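Side-chain contacts in nucleoside phosphorylase, putative (Trypanosoma brucei, PDB 3BJE), which acts as a homodimeric uridine phosphorylase of the nucleoside phosphorylase superfamily, splitting uridine with phosphate into uracil and ribose 1-phosphate: residues 35-38 with 39-43; 190-193 with 194-198; 331-334 with 335-339. All coordinates share one frame; numbering follows the deposited sequence.

How the contacts relate
Met first from the N terminus, contact 1 (35-38 with 39-43) turns the chain through a short 3-10 segment before strand 45-49, next to helix 97-112 and strands 76-83 and 86-92. Contact 2 (190-193 with 194-198) spans about two and a half turns of helix 186-198, which packs on strands 161-169 and 279-281. Contact 3 (331-334 with 335-339) lies in helix 329-348, against strands 142-151 and 308-318. All three are local and follow in series, so none nests in or crosses another. Contacts 1 and 2 occupy opposite sides of the chain's centre, their centres 40 Å apart; the nearest atoms of contacts 1 and 3 are about 15 Å apart.

Contact 1 of 3, residues 35-38 with 39-43; sequences LKCK and SDELA
S39 opens a short 3-10 segment directly after K38, its OG bonded to the backbone O of L110 in helix 97-112. At D40 the approach to the preceding segment is slight: OD1 comes to 4.0 Å from CB of K38, and the carboxylate stays 6.2 Å (OD1 to NZ) from the lysine ammonium. E41 carries most of the contact. Its backbone N donates to K38 O over 2.9 Å, closing the turn. The side chain then folds back, with CG anti to the carbonyl carbon (chi1 -64°) and an extended chain beyond, so that OE1 accepts K38 N at 3.0 Å; this N-H arrives on the anti side of the carboxylate, 28° out of its plane. A water bonded to K36 O also donates to OE1, giving that oxygen two donors. The other oxygen, OE2, forms a longer salt bridge with K38 NZ at 3.6 Å, and the aliphatic part of the lysine passes close by, CG standing 3.4 Å from OE1. L42 turns inward: its CB and CB of E41 each lie 3.8 Å from SG of C37, and C37 and L42 both reach L110. The motif is a 3-10 turn closed by the i to i+3 backbone bond from E41 N to K38 O, with the E41 carboxylate folded back on the N-H of K38, as in the glutamate half of a capping box.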
ATOM      1  N   LEU A  35       4.629 -12.616  -4.313  1.00 17.99           N
ATOM      2  CA  LEU A  35       5.789 -12.754  -5.181  1.00 18.98           C
ATOM      3  C   LEU A  35       5.879 -14.217  -5.614  1.00 20.90           C
ATOM      4  O   LEU A  35       6.142 -15.105  -4.798  1.00 19.45           O
ATOM      5  CB  LEU A  35       7.045 -12.317  -4.430  1.00 17.86           C
ATOM      6  CG  LEU A  35       8.373 -12.598  -5.119  1.00 18.48           C
ATOM      7  CD1 LEU A  35       8.542 -11.783  -6.442  1.00 18.05           C
ATOM      8  CD2 LEU A  35       9.504 -12.346  -4.126  1.00 20.26           C
ATOM      9  N   LYS A  36       5.607 -14.470  -6.892  1.00 19.73           N
ATOM     10  CA  LYS A  36       5.497 -15.834  -7.391  1.00 20.48           C
ATOM     11  C   LYS A  36       6.827 -16.335  -7.914  1.00 22.06           C
ATOM     12  O   LYS A  36       6.988 -16.670  -9.089  1.00 22.60           O
ATOM     13  CB  LYS A  36       4.389 -15.914  -8.443  1.00 21.11           C
ATOM     14  CG  LYS A  36       3.006 -15.623  -7.880  1.00 23.18           C
ATOM     15  CD  LYS A  36       2.639 -16.618  -6.783  1.00 24.74           C
ATOM     16  CE  LYS A  36       1.157 -16.691  -6.545  1.00 29.65           C
ATOM     17  NZ  LYS A  36       0.864 -17.565  -5.366  1.00 30.19           N
ATOM     18  N   CYS A  37       7.774 -16.410  -6.990  1.00 22.77           N
ATOM     19  CA  CYS A  37       9.163 -16.738  -7.272  1.00 22.10           C
ATOM     20  C   CYS A  37       9.565 -17.889  -6.366  1.00 21.53           C
ATOM     21  O   CYS A  37       9.073 -17.996  -5.242  1.00 22.47           O
ATOM     22  CB  CYS A  37      10.018 -15.508  -6.985  1.00 24.62           C
ATOM     23  SG  CYS A  37      11.745 -15.674  -7.374  1.00 24.44           S
ATOM     24  N   LYS A  38      10.416 -18.780  -6.876  1.00 21.83           N
ATOM     25  CA  LYS A  38      10.903 -19.926  -6.100  1.00 22.51           C
ATOM     26  C   LYS A  38      12.293 -19.595  -5.593  1.00 19.38           C
ATOM     27  O   LYS A  38      12.956 -18.724  -6.156  1.00 18.93           O
ATOM     28  CB  LYS A  38      10.952 -21.184  -6.979  1.00 22.96           C
ATOM     29  CG  LYS A  38       9.677 -21.440  -7.756  1.00 26.83           C
ATOM     30  CD  LYS A  38       9.684 -22.815  -8.412  1.00 29.92           C
ATOM     31  CE  LYS A  38       8.476 -22.997  -9.320  1.00 38.30           C
ATOM     32  NZ  LYS A  38       8.656 -22.266 -10.609  1.00 45.51           N
ATOM     33  N   SER A  39      12.761 -20.286  -4.553  1.00 19.90           N
ATOM     34  CA  SER A  39      14.072 -19.959  -3.960  1.00 19.67           C
ATOM     35  C   SER A  39      15.185 -19.879  -5.010  1.00 19.96           C
ATOM     36  O   SER A  39      15.993 -18.948  -4.999  1.00 21.27           O
ATOM     37  CB  SER A  39      14.477 -20.976  -2.903  1.00 21.99           C
ATOM     38  OG  SER A  39      13.640 -20.906  -1.759  1.00 24.72           O
ATOM     39  N   ASP A  40      15.221 -20.858  -5.911  1.00 20.07           N
ATOM     40  CA  ASP A  40      16.333 -20.951  -6.855  1.00 20.86           C
ATOM     41  C   ASP A  40      16.232 -19.971  -8.020  1.00 19.94           C
ATOM     42  O   ASP A  40      17.129 -19.919  -8.858  1.00 21.66           O
ATOM     43  CB  ASP A  40      16.576 -22.398  -7.340  1.00 24.15           C
ATOM     44  CG  ASP A  40      15.474 -22.953  -8.244  1.00 29.44           C
ATOM     45  OD1 ASP A  40      14.458 -22.285  -8.521  1.00 34.90           O
ATOM     46  OD2 ASP A  40      15.641 -24.115  -8.684  1.00 37.13           O
ATOM     47  N   GLU A  41      15.144 -19.206  -8.063  1.00 17.38           N
ATOM     48  CA  GLU A  41      14.929 -18.190  -9.092  1.00 19.61           C
ATOM     49  C   GLU A  41      15.247 -16.773  -8.654  1.00 20.27           C
ATOM     50  O   GLU A  41      15.171 -15.875  -9.464  1.00 21.31           O
ATOM     51  CB  GLU A  41      13.478 -18.205  -9.544  1.00 19.85           C
ATOM     52  CG  GLU A  41      13.103 -19.489 -10.214  1.00 21.48           C
ATOM     53  CD  GLU A  41      11.635 -19.555 -10.593  1.00 25.10           C
ATOM     54  OE1 GLU A  41      10.789 -19.003  -9.857  1.00 25.52           O
ATOM     55  OE2 GLU A  41      11.345 -20.171 -11.638  1.00 26.37           O
ATOM     56  N   LEU A  42      15.579 -16.583  -7.379  1.00 16.50           N
ATOM     57  CA  LEU A  42      15.767 -15.255  -6.810  1.00 17.29           C
ATOM     58  C   LEU A  42      17.252 -15.015  -6.543  1.00 18.66           C
ATOM     59  O   LEU A  42      17.883 -15.797  -5.833  1.00 19.09           O
ATOM     60  CB  LEU A  42      14.983 -15.157  -5.504  1.00 18.40           C
ATOM     61  CG  LEU A  42      15.079 -13.836  -4.734  1.00 19.27           C
ATOM     62  CD1 LEU A  42      14.526 -12.714  -5.587  1.00 17.29           C
ATOM     63  CD2 LEU A  42      14.318 -13.985  -3.411  1.00 21.02           C
ATOM     64  N   ALA A  43      17.799 -13.934  -7.100  1.00 18.34           N
ATOM     65  CA  ALA A  43      19.197 -13.549  -6.868  1.00 18.08           C
ATOM     66  C   ALA A  43      19.372 -12.904  -5.487  1.00 18.72           C
ATOM     67  O   ALA A  43      18.412 -12.438  -4.882  1.00 19.34           O
ATOM     68  CB  ALA A  43      19.670 -12.582  -7.958  1.00 19.75           C
TER
HETATM   69  O   HOH W   1       8.200 -18.623 -10.710  1.00 27.66           O

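Contact 2 of 3, residues 190-193 with 194-198; sequences EIRR and IVREQ
R193 reaches both E190 and E197 because its CG stands anti to the backbone N and its chain bends at chi3 (77°), laying the guanidinium along the helix surface. E190 leaves its backbone in the same way but bends at chi2, and its carboxylate comes to the edge of that guanidinium. The grip is side-on and uses two nitrogens: NE of R193 donates to OE1 of E190 at 3.1 Å, arriving from above the carboxylate plane, while NH2 of R193 meets OE2 of E190 on the syn side at 2.9 Å. NH1 of R193 forms a salt bridge with OE1 of E197, also 2.9 Å long; here the carboxylate and guanidinium planes stand 78° apart. Two carboxylates therefore restrict the rotation of one guanidinium, and CD1 of I194 covers one of its faces, 3.5 Å from NH2.

A second i, i+4 pair lies along another side of the helix. R192 and R196 are side by side and point the same way, their guanidinium planes 28° apart, with CD of R196 over one face of the R192 group and NH1 of R192 3.9 Å from NE of R196. These like charges have outside partners: D205 pairs with R192, whose NE also donates to I206 O, and I204 O accepts from R196. On the buried side, CG2 of I191 meets CG2 of V195 at 4.2 Å, and both residues also pack on strand 161-169. Backbone N-H groups of I194, V195, R196 and E197 donate to the carbonyls four residues earlier. The whole is characteristic of an amphipathic alpha-helix: an i, i+3 and i, i+4 salt-bridge network on the solvent side, with aliphatic residues facing the fold.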
ATOM      1  N   GLU A 190      18.208  12.348  16.723  1.00 17.67           N
ATOM      2  CA  GLU A 190      18.188  13.777  16.427  1.00 18.59           C
ATOM      3  C   GLU A 190      17.173  14.101  15.323  1.00 17.83           C
ATOM      4  O   GLU A 190      16.408  15.061  15.429  1.00 18.99           O
ATOM      5  CB  GLU A 190      19.593  14.245  16.032  1.00 21.00           C
ATOM      6  CG  GLU A 190      19.709  15.735  15.728  1.00 20.44           C
ATOM      7  CD  GLU A 190      19.407  16.654  16.920  1.00 24.44           C
ATOM      8  OE1 GLU A 190      19.174  16.177  18.066  1.00 24.88           O
ATOM      9  OE2 GLU A 190      19.402  17.879  16.684  1.00 24.95           O
ATOM     10  N   ILE A 191      17.144  13.279  14.272  1.00 17.31           N
ATOM     11  CA  ILE A 191      16.141  13.449  13.216  1.00 18.82           C
ATOM     12  C   ILE A 191      14.735  13.381  13.819  1.00 17.82           C
ATOM     13  O   ILE A 191      13.910  14.250  13.572  1.00 19.50           O
ATOM     14  CB  ILE A 191      16.304  12.390  12.079  1.00 18.57           C
ATOM     15  CG1 ILE A 191      17.575  12.676  11.275  1.00 18.14           C
ATOM     16  CG2 ILE A 191      15.071  12.373  11.167  1.00 18.31           C
ATOM     17  CD1 ILE A 191      17.980  11.562  10.305  1.00 20.51           C
ATOM     18  N   ARG A 192      14.466  12.352  14.613  1.00 17.16           N
ATOM     19  CA  ARG A 192      13.136  12.208  15.190  1.00 17.95           C
ATOM     20  C   ARG A 192      12.782  13.416  16.057  1.00 18.33           C
ATOM     21  O   ARG A 192      11.653  13.916  15.984  1.00 19.13           O
ATOM     22  CB  ARG A 192      13.000  10.935  16.007  1.00 21.46           C
ATOM     23  CG  ARG A 192      11.555  10.632  16.285  1.00 22.55           C
ATOM     24  CD  ARG A 192      11.377   9.307  16.970  1.00 22.27           C
ATOM     25  NE  ARG A 192       9.953   8.981  17.039  1.00 23.25           N
ATOM     26  CZ  ARG A 192       9.116   9.431  17.966  1.00 25.08           C
ATOM     27  NH1 ARG A 192       9.529  10.234  18.939  1.00 23.67           N
ATOM     28  NH2 ARG A 192       7.846   9.064  17.923  1.00 24.46           N
ATOM     29  N   ARG A 193      13.733  13.879  16.868  1.00 18.27           N
ATOM     30  CA  ARG A 193      13.502  15.023  17.754  1.00 18.67           C
ATOM     31  C   ARG A 193      13.135  16.258  16.933  1.00 16.97           C
ATOM     32  O   ARG A 193      12.170  16.954  17.249  1.00 18.34           O
ATOM     33  CB  ARG A 193      14.739  15.321  18.632  1.00 18.62           C
ATOM     34  CG  ARG A 193      14.561  16.508  19.572  1.00 19.48           C
ATOM     35  CD  ARG A 193      15.849  16.853  20.291  1.00 21.49           C
ATOM     36  NE  ARG A 193      16.809  17.580  19.458  1.00 24.27           N
ATOM     37  CZ  ARG A 193      16.845  18.908  19.316  1.00 26.25           C
ATOM     38  NH1 ARG A 193      15.940  19.686  19.902  1.00 26.48           N
ATOM     39  NH2 ARG A 193      17.780  19.465  18.552  1.00 28.99           N
ATOM     40  N   ILE A 194      13.913  16.547  15.897  1.00 18.65           N
ATOM     41  CA  ILE A 194      13.683  17.730  15.087  1.00 16.29           C
ATOM     42  C   ILE A 194      12.344  17.635  14.369  1.00 17.78           C
ATOM     43  O   ILE A 194      11.553  18.570  14.385  1.00 17.79           O
ATOM     44  CB  ILE A 194      14.849  17.964  14.088  1.00 17.82           C
ATOM     45  CG1 ILE A 194      16.118  18.364  14.838  1.00 19.30           C
ATOM     46  CG2 ILE A 194      14.506  19.034  13.053  1.00 17.04           C
ATOM     47  CD1 ILE A 194      16.079  19.765  15.459  1.00 21.46           C
ATOM     48  N   VAL A 195      12.061  16.491  13.764  1.00 17.11           N
ATOM     49  CA  VAL A 195      10.790  16.322  13.055  1.00 18.02           C
ATOM     50  C   VAL A 195       9.592  16.446  14.012  1.00 17.86           C
ATOM     51  O   VAL A 195       8.590  17.089  13.684  1.00 19.63           O
ATOM     52  CB  VAL A 195      10.730  14.958  12.303  1.00 18.32           C
ATOM     53  CG1 VAL A 195       9.335  14.733  11.715  1.00 23.18           C
ATOM     54  CG2 VAL A 195      11.772  14.922  11.191  1.00 21.01           C
ATOM     55  N   ARG A 196       9.673  15.828  15.186  1.00 19.57           N
ATOM     56  CA  ARG A 196       8.591  15.917  16.168  1.00 20.77           C
ATOM     57  C   ARG A 196       8.393  17.330  16.731  1.00 20.51           C
ATOM     58  O   ARG A 196       7.262  17.705  17.061  1.00 22.44           O
ATOM     59  CB  ARG A 196       8.845  14.933  17.311  1.00 22.42           C
ATOM     60  CG  ARG A 196       8.730  13.475  16.889  1.00 24.20           C
ATOM     61  CD  ARG A 196       7.307  12.991  16.974  1.00 25.55           C
ATOM     62  NE  ARG A 196       6.865  13.008  18.368  1.00 25.82           N
ATOM     63  CZ  ARG A 196       5.639  12.683  18.768  1.00 29.94           C
ATOM     64  NH1 ARG A 196       4.733  12.282  17.888  1.00 24.52           N
ATOM     65  NH2 ARG A 196       5.328  12.736  20.062  1.00 29.54           N
ATOM     66  N   GLU A 197       9.468  18.102  16.863  1.00 19.24           N
ATOM     67  CA  GLU A 197       9.385  19.420  17.497  1.00 20.00           C
ATOM     68  C   GLU A 197       9.014  20.515  16.517  1.00 19.92           C
ATOM     69  O   GLU A 197       8.324  21.468  16.879  1.00 20.49           O
ATOM     70  CB  GLU A 197      10.699  19.763  18.217  1.00 20.56           C
ATOM     71  CG  GLU A 197      10.886  18.906  19.468  1.00 26.50           C
ATOM     72  CD  GLU A 197      12.192  19.151  20.227  1.00 29.07           C
ATOM     73  OE1 GLU A 197      13.049  19.937  19.768  1.00 29.04           O
ATOM     74  OE2 GLU A 197      12.354  18.529  21.301  1.00 32.66           O
ATOM     75  N   GLN A 198       9.433  20.337  15.269  1.00 17.89           N
ATOM     76  CA  GLN A 198       9.376  21.386  14.257  1.00 17.42           C
ATOM     77  C   GLN A 198       8.454  21.097  13.071  1.00 17.74           C
ATOM     78  O   GLN A 198       8.530  21.803  12.061  1.00 23.69           O
ATOM     79  CB  GLN A 198      10.781  21.666  13.735  1.00 18.85           C
ATOM     80  CG  GLN A 198      11.726  22.207  14.808  1.00 19.85           C
ATOM     81  CD  GLN A 198      13.118  22.465  14.289  1.00 21.30           C
ATOM     82  OE1 GLN A 198      13.319  22.640  13.083  1.00 23.33           O
ATOM     83  NE2 GLN A 198      14.097  22.483  15.198  1.00 22.57           N
TER

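Contact 3 of 3, residues 331-334 with 335-339; sequences LDAA and MKRCI
R337 folds back over the preceding turn, and its path can be followed from CB outward. CB lies 3.5 Å from A334 O, and CG, anti to the carbonyl carbon (chi1 -65°), is 3.6 Å from A333 O. A bend at chi3 (-73°) then lays the guanidinium over the backbone of A333 and A334. NE passes above A334 CA while donating a hydrogen bond to OE1 of Q237, and CZ continues over the same CA. NH1 of R337 stands 3.7 Å from A333 O. NH2, at the tip, comes within 3.3 Å of A334 CA and 3.6 Å of A334 CB. One guanidinium face therefore rests on the helix backbone, with A333 O and A334 CA both offset toward its rim.

K336 runs beside D332 instead. Its CG is 3.2 Å from D332 O, and the bend at chi4 brings NZ to a water that donates to this same oxygen, which also accepts the backbone N-H of K336. The D332 carboxylate is not in contact with the ammonium. On another side, the doubly bent chain of M335 brings CE to 4.3 Å from CD1 of L331, a loose apolar contact.

Backbone bonds from M335, K336 and C338 to the carbonyls four residues earlier are regular, whereas that from R337 to A333 O is weak. Helix 329-348 lies with L331, M335 and C338 on strand 308-318, M335, C338 and I339 on strand 142-151, and M335 and I339 on helix 54-59; the M335 side chain is about 6 Å from the bound ribose 1-phosphate and touches R54 and T148, both of which line its pocket.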
ATOM      1  N   LEU A 331      11.501  12.160 -18.256  1.00 24.87           N
ATOM      2  CA  LEU A 331      11.579  11.142 -17.213  1.00 24.65           C
ATOM      3  C   LEU A 331      12.169   9.840 -17.769  1.00 25.47           C
ATOM      4  O   LEU A 331      13.022   9.210 -17.138  1.00 25.09           O
ATOM      5  CB  LEU A 331      10.186  10.893 -16.622  1.00 24.20           C
ATOM      6  CG  LEU A 331      10.033   9.711 -15.666  1.00 26.32           C
ATOM      7  CD1 LEU A 331      11.061   9.752 -14.545  1.00 28.07           C
ATOM      8  CD2 LEU A 331       8.628   9.697 -15.095  1.00 24.34           C
ATOM      9  N   ASP A 332      11.706   9.444 -18.952  1.00 25.10           N
ATOM     10  CA  ASP A 332      12.167   8.211 -19.588  1.00 24.52           C
ATOM     11  C   ASP A 332      13.685   8.241 -19.764  1.00 24.47           C
ATOM     12  O   ASP A 332      14.362   7.251 -19.508  1.00 23.28           O
ATOM     13  CB  ASP A 332      11.504   8.029 -20.962  1.00 25.64           C
ATOM     14  CG  ASP A 332      10.014   7.717 -20.873  1.00 28.58           C
ATOM     15  OD1 ASP A 332       9.496   7.456 -19.764  1.00 30.78           O
ATOM     16  OD2 ASP A 332       9.360   7.728 -21.937  1.00 31.64           O
ATOM     17  N   ALA A 333      14.205   9.385 -20.199  1.00 23.36           N
ATOM     18  CA  ALA A 333      15.644   9.556 -20.421  1.00 22.60           C
ATOM     19  C   ALA A 333      16.431   9.521 -19.112  1.00 22.74           C
ATOM     20  O   ALA A 333      17.501   8.904 -19.030  1.00 22.80           O
ATOM     21  CB  ALA A 333      15.910  10.862 -21.166  1.00 22.29           C
ATOM     22  N   ALA A 334      15.906  10.195 -18.095  1.00 21.94           N
ATOM     23  CA  ALA A 334      16.532  10.188 -16.781  1.00 21.34           C
ATOM     24  C   ALA A 334      16.523   8.782 -16.200  1.00 21.79           C
ATOM     25  O   ALA A 334      17.524   8.327 -15.651  1.00 23.13           O
ATOM     26  CB  ALA A 334      15.830  11.175 -15.838  1.00 21.71           C
ATOM     27  N   MET A 335      15.397   8.086 -16.352  1.00 23.72           N
ATOM     28  CA  MET A 335      15.267   6.743 -15.801  1.00 24.23           C
ATOM     29  C   MET A 335      16.242   5.782 -16.480  1.00 24.43           C
ATOM     30  O   MET A 335      16.802   4.920 -15.818  1.00 25.94           O
ATOM     31  CB  MET A 335      13.823   6.240 -15.914  1.00 25.44           C
ATOM     32  CG  MET A 335      13.530   4.982 -15.105  1.00 27.95           C
ATOM     33  SD  MET A 335      13.892   5.122 -13.334  1.00 24.28           S
ATOM     34  CE  MET A 335      12.566   6.199 -12.762  1.00 25.33           C
ATOM     35  N   LYS A 336      16.487   5.952 -17.783  1.00 23.62           N
ATOM     36  CA  LYS A 336      17.459   5.105 -18.477  1.00 24.62           C
ATOM     37  C   LYS A 336      18.865   5.270 -17.883  1.00 23.00           C
ATOM     38  O   LYS A 336      19.557   4.285 -17.650  1.00 25.23           O
ATOM     39  CB  LYS A 336      17.448   5.371 -19.989  1.00 25.50           C
ATOM     40  CG  LYS A 336      16.176   4.863 -20.652  1.00 30.00           C
ATOM     41  CD  LYS A 336      16.188   4.991 -22.163  1.00 33.21           C
ATOM     42  CE  LYS A 336      14.752   5.004 -22.725  1.00 39.46           C
ATOM     43  NZ  LYS A 336      13.874   3.929 -22.159  1.00 43.32           N
ATOM     44  N   ARG A 337      19.263   6.505 -17.590  1.00 23.78           N
ATOM     45  CA  ARG A 337      20.573   6.751 -16.969  1.00 23.00           C
ATOM     46  C   ARG A 337      20.630   6.126 -15.585  1.00 23.23           C
ATOM     47  O   ARG A 337      21.624   5.531 -15.199  1.00 24.19           O
ATOM     48  CB  ARG A 337      20.856   8.248 -16.838  1.00 22.77           C
ATOM     49  CG  ARG A 337      20.990   8.975 -18.160  1.00 20.25           C
ATOM     50  CD  ARG A 337      21.479  10.397 -17.934  1.00 23.88           C
ATOM     51  NE  ARG A 337      20.438  11.244 -17.354  1.00 23.03           N
ATOM     52  CZ  ARG A 337      19.554  11.949 -18.058  1.00 24.89           C
ATOM     53  NH1 ARG A 337      19.557  11.951 -19.389  1.00 28.49           N
ATOM     54  NH2 ARG A 337      18.656  12.682 -17.417  1.00 26.39           N
ATOM     55  N   CYS A 338      19.551   6.279 -14.828  1.00 21.63           N
ATOM     56  CA  CYS A 338      19.543   5.858 -13.439  1.00 22.84           C
ATOM     57  C   CYS A 338      19.476   4.341 -13.315  1.00 22.51           C
ATOM     58  O   CYS A 338      20.008   3.784 -12.354  1.00 23.65           O
ATOM     59  CB  CYS A 338      18.394   6.523 -12.689  1.00 24.25           C
ATOM     60  SG  CYS A 338      18.663   8.307 -12.538  1.00 22.40           S
ATOM     61  N   ILE A 339      18.812   3.682 -14.265  1.00 22.22           N
ATOM     62  CA  ILE A 339      18.784   2.218 -14.279  1.00 21.77           C
ATOM     63  C   ILE A 339      20.211   1.689 -14.374  1.00 22.96           C
ATOM     64  O   ILE A 339      20.602   0.813 -13.608  1.00 21.87           O
ATOM     65  CB  ILE A 339      17.926   1.642 -15.416  1.00 21.34           C
ATOM     66  CG1 ILE A 339      16.441   1.901 -15.147  1.00 21.57           C
ATOM     67  CG2 ILE A 339      18.162   0.118 -15.572  1.00 20.33           C
ATOM     68  CD1 ILE A 339      15.559   1.707 -16.368  1.00 23.66           C
TER
HETATM   69  O   HOH W   2      13.304   4.711 -19.148  1.00 37.20           O